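Local coordinates for peptidase M3B, oligoendopeptidase F (Enterococcus faecium, PDB 2QR4), which hydrolyses peptide bonds within oligopeptides as a zinc-dependent metallopeptidase of family M3, at the interface of chains A and B. Residues are numbered along the deposited sequence; one frame, centred on the assembly and turned at random. Chains: chain A/B, Peptidase M3B, oligoendopeptidase F.

Contact 1: the interface of chains A and B. Residues chain A 79, 144-145; chain B 220.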
loop_
_atom_site.group_PDB
_atom_site.type_symbol
_atom_site.label_atom_id
_atom_site.label_comp_id
_atom_site.label_asym_id
_atom_site.label_seq_id
_atom_site.Cartn_x
_atom_site.Cartn_y
_atom_site.Cartn_z
ATOM N N SER A 79 -6.112 -13.182 6.192
ATOM C CA SER A 79 -5.199 -13.786 7.168
ATOM C C SER A 79 -5.205 -15.302 7.049
ATOM O O SER A 79 -4.154 -15.915 7.053
ATOM C CB SER A 79 -5.556 -13.397 8.603
ATOM O OG SER A 79 -5.543 -12.006 8.754
ATOM N N GLU A 144 -0.182 -10.788 1.924
ATOM C CA GLU A 144 -1.044 -9.681 2.304
ATOM C C GLU A 144 -0.346 -8.344 2.086
ATOM O O GLU A 144 -0.930 -7.413 1.532
ATOM C CB GLU A 144 -1.462 -9.818 3.763
ATOM C CG GLU A 144 -2.602 -10.768 3.975
ATOM C CD GLU A 144 -3.141 -10.718 5.380
ATOM O OE1 GLU A 144 -2.534 -11.355 6.269
ATOM O OE2 GLU A 144 -4.181 -10.054 5.593
ATOM N N ILE A 145 0.905 -8.250 2.520
ATOM C CA ILE A 145 1.677 -7.047 2.279
ATOM C C ILE A 145 1.752 -6.750 0.773
ATOM O O ILE A 145 1.451 -5.643 0.349
ATOM C CB ILE A 145 3.085 -7.154 2.873
ATOM C CG1 ILE A 145 3.028 -7.641 4.322
ATOM C CG2 ILE A 145 3.801 -5.843 2.767
ATOM C CD1 ILE A 145 2.030 -6.933 5.183
ATOM N N LYS B 220 0.828 -4.591 9.971
ATOM C CA LYS B 220 0.981 -6.013 9.582
ATOM C C LYS B 220 2.417 -6.328 9.248
ATOM O O LYS B 220 2.901 -7.412 9.540
ATOM C CB LYS B 220 0.115 -6.391 8.377
ATOM C CG LYS B 220 -1.335 -6.547 8.710
ATOM C CD LYS B 220 -2.146 -7.054 7.518
ATOM C CE LYS B 220 -3.592 -7.283 7.931
ATOM N NZ LYS B 220 -3.655 -8.243 9.090
HETATM O O HOH W 1 -2.794 -10.626 8.845
#

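Contact 2: the interface of chains A and B. Residues chain A 66, 71, 155-156, 159-160; chain B 209-210.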
loop_
_atom_site.group_PDB
_atom_site.type_symbol
_atom_site.label_atom_id
_atom_site.label_comp_id
_atom_site.label_asym_id
_atom_site.label_seq_id
_atom_site.Cartn_x
_atom_site.Cartn_y
_atom_site.Cartn_z
ATOM N N GLY A 66 -17.167 0.132 1.716
ATOM C CA GLY A 66 -17.333 0.982 2.882
ATOM C C GLY A 66 -18.038 0.280 4.032
ATOM O O GLY A 66 -18.225 0.864 5.100
ATOM N N GLN A 71 -15.539 -5.416 5.297
ATOM C CA GLN A 71 -14.114 -5.152 5.511
ATOM C C GLN A 71 -13.526 -6.209 6.458
ATOM O O GLN A 71 -12.471 -6.791 6.185
ATOM C CB GLN A 71 -13.910 -3.769 6.117
ATOM C CG GLN A 71 -14.270 -2.610 5.214
ATOM C CD GLN A 71 -14.220 -1.288 5.954
ATOM O OE1 GLN A 71 -14.084 -1.260 7.179
ATOM N NE2 GLN A 71 -14.344 -0.182 5.219
ATOM N N VAL A 155 -10.511 0.904 -1.772
ATOM C CA VAL A 155 -11.208 1.571 -0.689
ATOM C C VAL A 155 -11.272 3.086 -0.941
ATOM O O VAL A 155 -12.334 3.730 -0.852
ATOM C CB VAL A 155 -10.506 1.261 0.645
ATOM C CG1 VAL A 155 -9.635 2.383 1.027
ATOM C CG2 VAL A 155 -11.512 1.010 1.728
ATOM N N LEU A 156 -10.136 3.648 -1.302
ATOM C CA LEU A 156 -10.097 5.045 -1.673
ATOM C C LEU A 156 -11.032 5.313 -2.868
ATOM O O LEU A 156 -11.815 6.266 -2.850
ATOM C CB LEU A 156 -8.659 5.443 -2.002
ATOM C CG LEU A 156 -8.416 6.840 -2.563
ATOM C CD1 LEU A 156 -8.916 7.933 -1.596
ATOM C CD2 LEU A 156 -6.941 6.994 -2.827
ATOM N N ALA A 159 -14.916 3.902 -1.698
ATOM C CA ALA A 159 -15.566 4.247 -0.437
ATOM C C ALA A 159 -15.344 5.703 0.006
ATOM O O ALA A 159 -16.282 6.354 0.473
ATOM C CB ALA A 159 -15.136 3.280 0.648
ATOM N N ASP A 160 -14.117 6.209 -0.146
ATOM C CA ASP A 160 -13.765 7.549 0.374
ATOM C C ASP A 160 -13.893 8.736 -0.608
ATOM O O ASP A 160 -14.346 9.803 -0.208
ATOM C CB ASP A 160 -12.383 7.555 1.051
ATOM C CG ASP A 160 -12.320 6.662 2.306
ATOM O OD1 ASP A 160 -13.373 6.170 2.781
ATOM O OD2 ASP A 160 -11.198 6.453 2.816
ATOM N N ASN B 209 -11.217 5.207 5.956
ATOM C CA ASN B 209 -11.005 3.871 5.391
ATOM C C ASN B 209 -9.638 3.709 4.717
ATOM O O ASN B 209 -8.945 2.703 4.912
ATOM C CB ASN B 209 -12.118 3.538 4.401
ATOM C CG ASN B 209 -13.470 3.347 5.079
ATOM O OD1 ASN B 209 -13.579 2.650 6.085
ATOM N ND2 ASN B 209 -14.502 3.964 4.523
ATOM N N THR B 210 -9.260 4.705 3.922
ATOM C CA THR B 210 -7.965 4.728 3.263
ATOM C C THR B 210 -6.820 4.730 4.276
ATOM O O THR B 210 -5.877 3.935 4.167
ATOM C CB THR B 210 -7.874 5.953 2.351
ATOM O OG1 THR B 210 -8.920 5.876 1.373
ATOM C CG2 THR B 210 -6.517 6.017 1.654
HETATM O O HOH W 2 -11.655 0.218 7.169
#

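Contact 3: the interface of chains A and B. Residues chain A 207-210, 213; chain B 152, 155-156, 160.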
loop_
_atom_site.group_PDB
_atom_site.type_symbol
_atom_site.label_atom_id
_atom_site.label_comp_id
_atom_site.label_asym_id
_atom_site.label_seq_id
_atom_site.Cartn_x
_atom_site.Cartn_y
_atom_site.Cartn_z
ATOM N N PHE A 207 -5.906 13.546 -6.595
ATOM C CA PHE A 207 -5.332 12.407 -5.889
ATOM C C PHE A 207 -4.385 11.577 -6.740
ATOM O O PHE A 207 -4.170 10.402 -6.454
ATOM C CB PHE A 207 -6.423 11.522 -5.262
ATOM C CG PHE A 207 -7.176 12.202 -4.163
ATOM C CD1 PHE A 207 -6.788 12.060 -2.848
ATOM C CD2 PHE A 207 -8.257 13.012 -4.448
ATOM C CE1 PHE A 207 -7.471 12.699 -1.831
ATOM C CE2 PHE A 207 -8.945 13.644 -3.439
ATOM C CZ PHE A 207 -8.544 13.493 -2.127
ATOM N N ARG A 208 -3.786 12.202 -7.752
ATOM C CA ARG A 208 -2.935 11.473 -8.692
ATOM C C ARG A 208 -1.655 10.914 -8.067
ATOM O O ARG A 208 -1.157 9.860 -8.479
ATOM C CB ARG A 208 -2.604 12.338 -9.893
ATOM C CG ARG A 208 -1.860 13.615 -9.574
ATOM C CD ARG A 208 -1.731 14.442 -10.842
ATOM N NE ARG A 208 -0.771 15.520 -10.697
ATOM C CZ ARG A 208 -0.979 16.612 -9.968
ATOM N NH1 ARG A 208 -0.042 17.545 -9.907
ATOM N NH2 ARG A 208 -2.120 16.777 -9.307
ATOM N N ASN A 209 -1.129 11.627 -7.082
ATOM C CA ASN A 209 0.047 11.194 -6.340
ATOM C C ASN A 209 -0.247 9.947 -5.489
ATOM O O ASN A 209 0.556 9.024 -5.424
ATOM C CB ASN A 209 0.552 12.321 -5.436
ATOM C CG ASN A 209 0.933 13.580 -6.203
ATOM O OD1 ASN A 209 0.448 14.662 -5.898
ATOM N ND2 ASN A 209 1.820 13.448 -7.175
ATOM N N THR A 210 -1.408 9.921 -4.845
ATOM C CA THR A 210 -1.805 8.774 -4.033
ATOM C C THR A 210 -1.970 7.507 -4.875
ATOM O O THR A 210 -1.426 6.449 -4.546
ATOM C CB THR A 210 -3.098 9.080 -3.278
ATOM O OG1 THR A 210 -2.884 10.246 -2.479
ATOM C CG2 THR A 210 -3.510 7.903 -2.379
ATOM N N SER A 213 1.283 6.164 -6.152
ATOM C CA SER A 213 1.872 5.449 -5.051
ATOM C C SER A 213 1.268 4.047 -4.936
ATOM O O SER A 213 2.000 3.064 -4.872
ATOM C CB SER A 213 1.678 6.253 -3.755
ATOM O OG SER A 213 2.185 5.550 -2.629
ATOM N N THR B 152 2.678 5.989 0.981
ATOM C CA THR B 152 1.329 6.349 0.556
ATOM C C THR B 152 0.672 7.277 1.548
ATOM O O THR B 152 0.082 8.281 1.154
ATOM C CB THR B 152 0.476 5.113 0.338
ATOM O OG1 THR B 152 1.156 4.264 -0.588
ATOM C CG2 THR B 152 -0.904 5.494 -0.228
ATOM N N VAL B 155 2.151 10.965 1.011
ATOM C CA VAL B 155 1.658 11.691 -0.146
ATOM C C VAL B 155 0.193 12.091 0.055
ATOM O O VAL B 155 -0.175 13.245 -0.206
ATOM C CB VAL B 155 1.860 10.949 -1.506
ATOM C CG1 VAL B 155 3.131 10.100 -1.502
ATOM C CG2 VAL B 155 0.667 10.117 -1.841
ATOM N N LEU B 156 -0.638 11.161 0.523
ATOM C CA LEU B 156 -2.054 11.482 0.761
ATOM C C LEU B 156 -2.142 12.650 1.722
ATOM O O LEU B 156 -2.809 13.652 1.462
ATOM C CB LEU B 156 -2.802 10.296 1.359
ATOM C CG LEU B 156 -4.290 10.492 1.674
ATOM C CD1 LEU B 156 -5.062 10.984 0.445
ATOM C CD2 LEU B 156 -4.871 9.184 2.166
ATOM N N ASP B 160 -2.036 15.408 -1.470
ATOM C CA ASP B 160 -3.338 15.243 -2.109
ATOM C C ASP B 160 -4.523 15.795 -1.318
ATOM O O ASP B 160 -5.346 16.518 -1.880
ATOM C CB ASP B 160 -3.555 13.793 -2.576
ATOM C CG ASP B 160 -2.630 13.412 -3.756
ATOM O OD1 ASP B 160 -1.854 14.278 -4.243
ATOM O OD2 ASP B 160 -2.677 12.247 -4.204
#

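Contact 1: the interface of chains A and B
B:Lys220 reaches across the two-fold interface of this largely helical M3-family peptidase and lies over the start of helix 143-160 of chain A, at A:Glu144 and A:Ile145. The lysine, from helix 208-228, buries more surface here than either neighbour, and its chain meets two kinds of surface. Near its root, B:Lys220 CB packs on the CD1 methyl of A:Ile145 at 3.8 Å. From there the alkyl chain runs extended as far as CE, then bends at its last torsion (chi4 -57°), which turns the ammonium away from the line of the chain. A:Glu144 crosses this arm at about a right angle, its carboxylate reaching the CE end of the lysine. A:Glu144 OE2 comes to 3.7 Å from the CE methylene of B:Lys220. A:Glu144 OE2 also forms a long salt bridge to B:Lys220 NZ at 4.0 Å, better read as charge attraction than as a direct bond. Water 1 bridges the two groups: it binds the other carboxylate oxygen, A:Glu144 OE1, at 2.7 Å, and its 2.5 Å distance to B:Lys220 NZ is short for this resolution. A:Ser79, on helix 68-87, also lies by the water, its hydroxyl OG standing 3.1 Å from water 1.

Contact 2: the interface of chains A and B
A:Asp160, the last residue of helix 143-160, grips B:Asn209 and B:Thr210 in the first turn of helix 208-228, forming the tight half of this interface patch. Its OD2 accepts two hydrogen bonds from B:Thr210. The backbone N of B:Thr210 arrives nearly along the C-O axis of A:Asp160 OD2 at 2.8 Å, and the hydroxyl OG1 comes from the anti side, 35° out of the carboxylate plane. OG1 of B:Thr210 is placed for this by lying beside its own backbone N (chi1 -60°). The other oxygen, A:Asp160 OD1, uses its syn lone pair to take ND2 of B:Asn209 at 3.0 Å, with carboxylate and amide planes turned by 16°. Behind these bonds A:Val155 supplies apolar packing: A:Val155 CG1 touches CA of B:Thr210 at 3.6 Å, while CG2 rests against CB of B:Asn209. Beyond the asparagine the contact becomes looser and wetter, though still bonded. A:Gln71 stretches from helix 68-87 with its amide almost perpendicular to that of B:Asn209. Water 2 sits in this outer part, 2.8 Å from A:Gln71 OE1 and more distant from B:Asn209 OD1. A:Gln71 NE2 donates a hydrogen bond to B:Asn209 OD1 at 3.1 Å, near the glutamine amide plane but well above the asparagine carbonyl plane.

Contact 3: the interface of chains A and B
The carboxylate of B:Asp160 caps the start of helix 208-228 of chain A by gripping A:Thr210 with OD2. B:Asp160 OD2 accepts the backbone N of A:Thr210 at 2.7 Å on its syn side and the hydroxyl OG1 on its anti side, both from the same face of the carboxylate plane. Two donors on one oxygen should fix the rotation of the carboxylate, and the helix start may favour its negative charge. The other oxygen, B:Asp160 OD1, lies 2.9 Å from OD1 of A:Asn209, a clash of two acceptors. The asparagine amide was plausibly built flipped, since its two-fold twin presents ND2 to the aspartate, and this pair is doubtful. Further along the helices, OG of A:Ser213 hydrogen-bonds OG1 of B:Thr152 at 2.6 Å. The serine hydroxyl is swung anti to its backbone N (chi1 177°), which carries it toward the partner.

Apolar groups frame the polar ones. CG2 of B:Val155 packs on CA of A:Thr210 at 3.6 Å. The A:Phe207 ring stands at 81° to the carboxylate, and CD1 of B:Leu156 meets its edge, in plane, 3.7 Å from A:Phe207 CE1. In the fold, the site joins the C-terminal half of helix 143-160 in one subunit to the N-terminal turns of helix 208-228 in the other.

Contacts 2 and 3 are largely two-fold mates: the same threonine-aspartate grip forms once in each direction, with centres of C-alpha atoms about 15 Å apart. Their asparagine amides are modelled in opposite orientations. Contact 1 lies about 17 Å from contact 2 and 21 Å from contact 3. All three pair helix 143-160 of one chain with helix 208-228 of the other; contact 1 uses the start of the former, and helix 68-87 joins contacts 1 and 2. Such reciprocal contacts suit a symmetric dimer, although the structure alone does not prove it forms in solution. None involves helix 361-379, which carries the family's HEXXH zinc-binding motif.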